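Local coordinates for protein ribonucleoside-diphosphate reductase (Pseudomonas aeruginosa, PDB 5IM3) that probably supplies the deoxyribonucleotides for DNA synthesis by reducing ribonucleoside diphosphates, and binds dATP as an allosteric effector in its ATP cone, at residues Ala59-Gly62 and Gly63-Ala67; Asn485-Asp489 and Leu490-Arg494. All coordinates share one frame; numbering follows the deposited sequence.

Contact 1: residues Ala59-Gly62 and Gly63-Ala67; sequences AVEG and GTAAA. With DTP (2'-deoxyadenosine 5'-triphosphate), chain D.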
ATOM      1  N   ALA A  59      -7.444  58.107 -28.601  1.00 70.73           N
ATOM      2  CA  ALA A  59      -6.594  57.903 -29.767  1.00 70.86           C
ATOM      3  C   ALA A  59      -7.118  56.771 -30.640  1.00 70.38           C
ATOM      4  O   ALA A  59      -7.146  56.892 -31.868  1.00 71.08           O
ATOM      5  CB  ALA A  59      -5.160  57.615 -29.324  1.00 68.66           C
ATOM      6  N   VAL A  60      -7.549  55.671 -30.024  1.00 73.85           N
ATOM      7  CA  VAL A  60      -8.035  54.538 -30.801  1.00 75.15           C
ATOM      8  C   VAL A  60      -9.476  54.764 -31.240  1.00 77.21           C
ATOM      9  O   VAL A  60      -9.866  54.341 -32.333  1.00 78.41           O
ATOM     10  CB  VAL A  60      -7.883  53.239 -29.992  1.00 73.33           C
ATOM     11  CG1 VAL A  60      -6.464  53.126 -29.448  1.00 70.40           C
ATOM     12  CG2 VAL A  60      -8.894  53.179 -28.864  1.00 74.62           C
ATOM     13  N   GLU A  61     -10.283  55.420 -30.411  1.00 81.57           N
ATOM     14  CA  GLU A  61     -11.624  55.824 -30.788  1.00 87.79           C
ATOM     15  C   GLU A  61     -11.586  57.271 -31.275  1.00 88.39           C
ATOM     16  O   GLU A  61     -10.538  57.921 -31.293  1.00 88.38           O
ATOM     17  CB  GLU A  61     -12.593  55.644 -29.616  1.00 89.54           C
ATOM     18  CG  GLU A  61     -12.512  54.260 -28.972  1.00 88.62           C
ATOM     19  CD  GLU A  61     -13.679  53.955 -28.042  1.00 91.30           C
ATOM     20  OE1 GLU A  61     -14.839  54.233 -28.417  1.00 93.22           O
ATOM     21  OE2 GLU A  61     -13.430  53.427 -26.934  1.00 89.78           O
ATOM     22  N   GLY A  62     -12.736  57.780 -31.683  1.00 89.92           N
ATOM     23  CA  GLY A  62     -12.818  59.122 -32.217  1.00 93.21           C
ATOM     24  C   GLY A  62     -12.903  60.166 -31.122  1.00 92.08           C
ATOM     25  O   GLY A  62     -12.610  59.913 -29.951  1.00 89.57           O
ATOM     26  N   GLY A  63     -13.296  61.376 -31.529  1.00 91.47           N
ATOM     27  CA  GLY A  63     -13.651  62.407 -30.572  1.00 91.97           C
ATOM     28  C   GLY A  63     -15.048  62.264 -30.016  1.00 93.82           C
ATOM     29  O   GLY A  63     -15.352  62.845 -28.970  1.00 95.70           O
ATOM     30  N   THR A  64     -15.909  61.500 -30.696  1.00 91.77           N
ATOM     31  CA  THR A  64     -17.243  61.224 -30.179  1.00 92.84           C
ATOM     32  C   THR A  64     -17.190  60.509 -28.834  1.00 90.27           C
ATOM     33  O   THR A  64     -18.183  60.518 -28.098  1.00 92.50           O
ATOM     34  CB  THR A  64     -18.029  60.397 -31.203  1.00 94.19           C
ATOM     35  OG1 THR A  64     -18.067  61.098 -32.456  1.00 96.61           O
ATOM     36  CG2 THR A  64     -19.464  60.141 -30.736  1.00 96.55           C
ATOM     37  N   ALA A  65     -16.057  59.897 -28.492  1.00 91.51           N
ATOM     38  CA  ALA A  65     -15.869  59.286 -27.182  1.00 89.26           C
ATOM     39  C   ALA A  65     -15.488  60.294 -26.105  1.00 90.65           C
ATOM     40  O   ALA A  65     -15.258  59.891 -24.959  1.00 89.29           O
ATOM     41  CB  ALA A  65     -14.796  58.198 -27.265  1.00 84.49           C
ATOM     42  N   ALA A  66     -15.419  61.587 -26.437  1.00 96.53           N
ATOM     43  CA  ALA A  66     -14.990  62.588 -25.464  1.00 97.56           C
ATOM     44  C   ALA A  66     -15.927  62.620 -24.263  1.00 97.92           C
ATOM     45  O   ALA A  66     -15.482  62.565 -23.110  1.00 97.23           O
ATOM     46  CB  ALA A  66     -14.916  63.964 -26.129  1.00100.45           C
ATOM     47  N   ALA A  67     -17.228  62.719 -24.514  1.00 89.93           N
ATOM     48  CA  ALA A  67     -18.237  62.684 -23.458  1.00 92.33           C
ATOM     49  C   ALA A  67     -18.859  61.292 -23.482  1.00 90.98           C
ATOM     50  O   ALA A  67     -19.792  61.020 -24.240  1.00 92.23           O
ATOM     51  CB  ALA A  67     -19.279  63.780 -23.649  1.00 97.28           C
TER
HETATM   52  PG  DTP D1002       7.054  62.567 -23.057  0.95 79.93           P
HETATM   53  O1G DTP D1002       6.347  63.291 -22.022  0.95 80.85           O
HETATM   54  O2G DTP D1002       6.818  63.098 -24.435  0.95 79.11           O
HETATM   55  O3G DTP D1002       8.529  62.461 -22.808  0.95 82.35           O
HETATM   56  PB  DTP D1002       5.285  60.355 -22.409  0.95 75.47           P
HETATM   57  O1B DTP D1002       5.130  60.780 -21.008  0.95 79.33           O
HETATM   58  O2B DTP D1002       5.404  58.840 -22.488  0.95 77.18           O
HETATM   59  O3B DTP D1002       6.545  61.061 -23.077  0.95 79.93           O
HETATM   60  PA  DTP D1002       3.104  62.127 -23.063  0.95 76.43           P
HETATM   61  O1A DTP D1002       2.659  62.650 -24.371  0.95 75.12           O
HETATM   62  O2A DTP D1002       3.823  63.201 -22.231  0.95 79.78           O
HETATM   63  O3A DTP D1002       4.059  60.873 -23.278  0.95 76.55           O
HETATM   64  O5' DTP D1002       1.961  61.512 -22.176  0.95 73.17           O
HETATM   65  C5' DTP D1002       0.936  60.720 -22.795  0.95 70.92           C
HETATM   66  C4' DTP D1002       0.821  59.352 -22.166  0.95 70.10           C
HETATM   67  O4' DTP D1002      -0.528  58.872 -22.340  0.95 67.93           O
HETATM   68  C3' DTP D1002       1.750  58.285 -22.766  0.95 70.41           C
HETATM   69  O3' DTP D1002       2.560  57.695 -21.749  0.95 69.44           O
HETATM   70  C2' DTP D1002       0.804  57.239 -23.357  0.95 68.65           C
HETATM   71  C1' DTP D1002      -0.557  57.914 -23.376  0.95 67.52           C
HETATM   72  N9  DTP D1002      -0.904  58.578 -24.631  0.95 64.65           N
HETATM   73  C8  DTP D1002      -0.934  59.916 -24.918  0.95 62.99           C
HETATM   74  N7  DTP D1002      -1.234  60.190 -26.165  0.95 63.19           N
HETATM   75  C5  DTP D1002      -1.418  58.942 -26.740  0.95 62.77           C
HETATM   76  C6  DTP D1002      -1.753  58.539 -28.046  0.95 61.41           C
HETATM   77  N6  DTP D1002      -1.900  59.384 -29.069  0.95 61.74           N
HETATM   78  N1  DTP D1002      -1.886  57.217 -28.278  0.95 61.69           N
HETATM   79  C2  DTP D1002      -1.686  56.363 -27.271  0.95 61.56           C
HETATM   80  N3  DTP D1002      -1.349  56.623 -26.007  0.95 62.83           N
HETATM   81  C4  DTP D1002      -1.227  57.940 -25.803  0.95 63.73           C

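Contact 2: residues Asn485-Asp489 and Leu490-Arg494; sequences NWIPD and LFMKR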
ATOM      1  N   ASN A 485      27.546 -12.710  -9.237  1.00 42.62           N
ATOM      2  CA  ASN A 485      27.235 -14.119  -9.426  1.00 44.94           C
ATOM      3  C   ASN A 485      28.126 -14.727 -10.504  1.00 45.01           C
ATOM      4  O   ASN A 485      28.322 -14.140 -11.573  1.00 43.93           O
ATOM      5  CB  ASN A 485      25.769 -14.298  -9.823  1.00 45.51           C
ATOM      6  CG  ASN A 485      24.809 -13.996  -8.688  1.00 49.03           C
ATOM      7  OD1 ASN A 485      24.017 -13.053  -8.762  1.00 52.34           O
ATOM      8  ND2 ASN A 485      24.858 -14.809  -7.640  1.00 46.89           N
ATOM      9  N   TRP A 486      28.652 -15.914 -10.218  1.00 42.97           N
ATOM     10  CA  TRP A 486      29.421 -16.719 -11.169  1.00 44.10           C
ATOM     11  C   TRP A 486      28.512 -17.881 -11.579  1.00 44.39           C
ATOM     12  O   TRP A 486      28.456 -18.912 -10.909  1.00 45.57           O
ATOM     13  CB  TRP A 486      30.729 -17.181 -10.523  1.00 44.17           C
ATOM     14  CG  TRP A 486      31.750 -17.763 -11.455  1.00 44.96           C
ATOM     15  CD1 TRP A 486      32.293 -19.013 -11.392  1.00 45.28           C
ATOM     16  CD2 TRP A 486      32.366 -17.114 -12.575  1.00 42.55           C
ATOM     17  NE1 TRP A 486      33.208 -19.184 -12.404  1.00 46.44           N
ATOM     18  CE2 TRP A 486      33.271 -18.033 -13.144  1.00 45.51           C
ATOM     19  CE3 TRP A 486      32.241 -15.847 -13.150  1.00 44.30           C
ATOM     20  CZ2 TRP A 486      34.046 -17.725 -14.264  1.00 44.72           C
ATOM     21  CZ3 TRP A 486      33.010 -15.543 -14.266  1.00 43.66           C
ATOM     22  CH2 TRP A 486      33.897 -16.479 -14.811  1.00 43.89           C
ATOM     23  N   ILE A 487      27.789 -17.706 -12.680  1.00 44.07           N
ATOM     24  CA  ILE A 487      26.610 -18.512 -12.985  1.00 44.92           C
ATOM     25  C   ILE A 487      26.993 -19.588 -13.997  1.00 46.17           C
ATOM     26  O   ILE A 487      27.420 -19.246 -15.110  1.00 44.68           O
ATOM     27  CB  ILE A 487      25.460 -17.650 -13.523  1.00 43.81           C
ATOM     28  CG1 ILE A 487      25.175 -16.486 -12.571  1.00 42.02           C
ATOM     29  CG2 ILE A 487      24.205 -18.507 -13.706  1.00 42.89           C
ATOM     30  CD1 ILE A 487      24.225 -15.453 -13.144  1.00 42.33           C
ATOM     31  N   PRO A 488      26.841 -20.872 -13.675  1.00 47.24           N
ATOM     32  CA  PRO A 488      27.032 -21.911 -14.694  1.00 47.60           C
ATOM     33  C   PRO A 488      25.854 -21.970 -15.654  1.00 48.84           C
ATOM     34  O   PRO A 488      24.717 -21.647 -15.302  1.00 47.22           O
ATOM     35  CB  PRO A 488      27.142 -23.205 -13.876  1.00 48.96           C
ATOM     36  CG  PRO A 488      27.283 -22.777 -12.442  1.00 47.93           C
ATOM     37  CD  PRO A 488      26.621 -21.451 -12.339  1.00 47.48           C
ATOM     38  N   ASP A 489      26.142 -22.404 -16.884  1.00 49.95           N
ATOM     39  CA  ASP A 489      25.088 -22.565 -17.882  1.00 52.78           C
ATOM     40  C   ASP A 489      23.973 -23.464 -17.366  1.00 52.10           C
ATOM     41  O   ASP A 489      22.794 -23.233 -17.659  1.00 51.24           O
ATOM     42  CB  ASP A 489      25.669 -23.140 -19.176  1.00 55.67           C
ATOM     43  CG  ASP A 489      26.310 -22.082 -20.055  1.00 56.10           C
ATOM     44  OD1 ASP A 489      26.463 -20.931 -19.596  1.00 55.19           O
ATOM     45  OD2 ASP A 489      26.665 -22.405 -21.207  1.00 56.95           O
ATOM     46  N   LEU A 490      24.327 -24.496 -16.597  1.00 51.34           N
ATOM     47  CA  LEU A 490      23.334 -25.467 -16.157  1.00 51.41           C
ATOM     48  C   LEU A 490      22.250 -24.805 -15.318  1.00 49.75           C
ATOM     49  O   LEU A 490      21.076 -25.178 -15.407  1.00 51.85           O
ATOM     50  CB  LEU A 490      24.011 -26.589 -15.370  1.00 51.52           C
ATOM     51  CG  LEU A 490      23.126 -27.767 -14.965  1.00 52.13           C
ATOM     52  CD1 LEU A 490      22.591 -28.487 -16.188  1.00 53.33           C
ATOM     53  CD2 LEU A 490      23.907 -28.724 -14.087  1.00 53.22           C
ATOM     54  N   PHE A 491      22.619 -23.819 -14.498  1.00 49.60           N
ATOM     55  CA  PHE A 491      21.615 -23.124 -13.700  1.00 50.43           C
ATOM     56  C   PHE A 491      20.600 -22.428 -14.598  1.00 51.15           C
ATOM     57  O   PHE A 491      19.388 -22.551 -14.394  1.00 52.37           O
ATOM     58  CB  PHE A 491      22.275 -22.117 -12.760  1.00 47.66           C
ATOM     59  CG  PHE A 491      21.289 -21.240 -12.036  1.00 47.08           C
ATOM     60  CD1 PHE A 491      20.568 -21.726 -10.956  1.00 47.14           C
ATOM     61  CD2 PHE A 491      21.071 -19.936 -12.443  1.00 47.32           C
ATOM     62  CE1 PHE A 491      19.654 -20.924 -10.294  1.00 46.32           C
ATOM     63  CE2 PHE A 491      20.155 -19.129 -11.785  1.00 47.11           C
ATOM     64  CZ  PHE A 491      19.449 -19.625 -10.707  1.00 45.23           C
ATOM     65  N   MET A 492      21.081 -21.689 -15.600  1.00 52.60           N
ATOM     66  CA  MET A 492      20.173 -21.043 -16.540  1.00 56.27           C
ATOM     67  C   MET A 492      19.325 -22.071 -17.279  1.00 59.20           C
ATOM     68  O   MET A 492      18.141 -21.835 -17.542  1.00 60.82           O
ATOM     69  CB  MET A 492      20.962 -20.191 -17.533  1.00 56.22           C
ATOM     70  CG  MET A 492      21.797 -19.088 -16.895  1.00 55.15           C
ATOM     71  SD  MET A 492      20.831 -17.907 -15.937  1.00 54.24           S
ATOM     72  CE  MET A 492      19.703 -17.282 -17.186  1.00 57.67           C
ATOM     73  N   LYS A 493      19.916 -23.218 -17.629  1.00 60.15           N
ATOM     74  CA  LYS A 493      19.134 -24.293 -18.233  1.00 62.20           C
ATOM     75  C   LYS A 493      17.985 -24.711 -17.324  1.00 60.79           C
ATOM     76  O   LYS A 493      16.864 -24.941 -17.792  1.00 62.06           O
ATOM     77  CB  LYS A 493      20.030 -25.493 -18.540  1.00 63.54           C
ATOM     78  CG  LYS A 493      20.993 -25.294 -19.700  1.00 63.69           C
ATOM     79  CD  LYS A 493      21.758 -26.581 -19.985  1.00 66.06           C
ATOM     80  CE  LYS A 493      22.685 -26.446 -21.184  1.00 67.21           C
ATOM     81  NZ  LYS A 493      23.412 -27.716 -21.469  1.00 67.11           N
ATOM     82  N   ARG A 494      18.246 -24.818 -16.019  1.00 59.01           N
ATOM     83  CA  ARG A 494      17.197 -25.205 -15.083  1.00 59.83           C
ATOM     84  C   ARG A 494      16.149 -24.106 -14.933  1.00 59.17           C
ATOM     85  O   ARG A 494      14.975 -24.401 -14.685  1.00 58.60           O
ATOM     86  CB  ARG A 494      17.810 -25.553 -13.724  1.00 59.24           C
ATOM     87  CG  ARG A 494      18.768 -26.740 -13.757  1.00 58.37           C
ATOM     88  CD  ARG A 494      18.030 -28.067 -13.890  1.00 60.02           C
ATOM     89  NE  ARG A 494      18.949 -29.199 -14.017  1.00 59.97           N
ATOM     90  CZ  ARG A 494      19.526 -29.822 -12.994  1.00 58.56           C
ATOM     91  NH1 ARG A 494      19.293 -29.428 -11.747  1.00 58.16           N
ATOM     92  NH2 ARG A 494      20.345 -30.841 -13.215  1.00 58.19           N
TER

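Contact 1: residues Ala59-Gly62 and Gly63-Ala67
Glu61 and Ala65 meet in the turn that leaves helix 46-60 of an ATP cone, just beyond the dATP pocket to which Ala59 belongs. The contact is local and its two segments run on without a break. Ala59 is still helical. Its methyl group CB lies 3.5 Å from N1 of the dATP adenine and 3.7 Å from N6 of the same base. The methyl stands off the base plane, beyond the N1 and N6 side, in van der Waals contact. Gln102, Tyr124, Arg132 and Arg37 are hydrogen-bonded to the same nucleotide.

The chain leaves helical geometry at Glu61, whose psi is 179°. Gly62 and Gly63 follow, and then the chain folds back in a type I beta turn from Gly63 to Ala66. That turn is closed by Ala66 N bonding Gly63 O at 2.8 Å. The bend brings Ala65 back to Glu61. Ala65 CB touches Glu61 CB at 4.1 Å and is also 4.1 Å from Glu61 OE1. Ala65 CB lies 3.9 Å from Gly62 O as well. The junction between the segments is therefore held by packing, with no hydrogen bond joining them. Ala65 is buried, although the other three residues of the turn are exposed.

Glu61 places CG beside its backbone N (chi1 -50°), and the chain then extends. Its carboxylate reaches past the Ala65 methyl and makes a salt bridge with Arg70 through OE2. Arg70 belongs to helix 69-88, so this ion pair ties the end of one helix to the start of the next. Val60 packs on Val117 and Asp120 of helix 115-138. Glu61 packs on Asn825, and Thr64 on Val822, of the second subunit. The turn thus links helices 46-60 and 69-88.

Contact 2: residues Asn485-Asp489 and Leu490-Arg494
Ile487 meets Phe491 and Met492 where strand 482-487 passes into helix 489-496, a beta-alpha unit of the ten-stranded alpha-beta barrel. The strand runs parallel to strands 450-455 and 562-565. The apolar contact comes first. Ile487 CG2 lies 3.7 Å from Phe491 CD2 and 4.0 Å from Met492 CG. This branch sits beside the carbonyl carbon, toward the following helix, and meets the Phe491 ring at a slant. The Phe491 ring also stacks edge-to-face with Trp501. Pro488 CD packs more loosely on Phe491 CB, at 4.4 Å.

The backbone bonds begin at Pro488, the N-cap residue. Its carbonyl O accepts a weak bond from Phe491 N at 3.1 Å, bent to 130° at the hydrogen. Asp489 O then accepts Lys493 N at 2.9 Å and 162°, the first regular helical bond here. Lys493 CG packs on the same oxygen at 3.4 Å.

The charged ends turn to other partners. Asp489 OD2 forms a salt bridge with Arg735, and OD1 accepts a hydrogen bond from Trp896 NE1. Lys493 NZ pairs with Glu521 of helix 517-532. Asp489 N is hydrogen-bonded to Asp567 OD2. The buried Asp489 carboxylate is thus satisfied at both oxygens. Its place at the helix start, beside Arg735, would probably stabilise its negative charge.

In the fold
Both contacts are local, each within one continuous run of chain, and both lie at a helix end. Contact 1 is at the surface, at the exit of a helix in the ATP cone. Contact 2 is buried in the barrel domain, at the entry to a helix. Their centres lie about 90 Å apart, and they share no helix or strand. The chemistry follows the setting. Contact 1 sets a glutamate against an alanine, with glycines between them, close to bound nucleotide and to a second subunit. Contact 2 uses larger apolar side chains and backbone bonds across its segments, and touches no other protein chain. Each sends an acidic side chain to an arginine outside it.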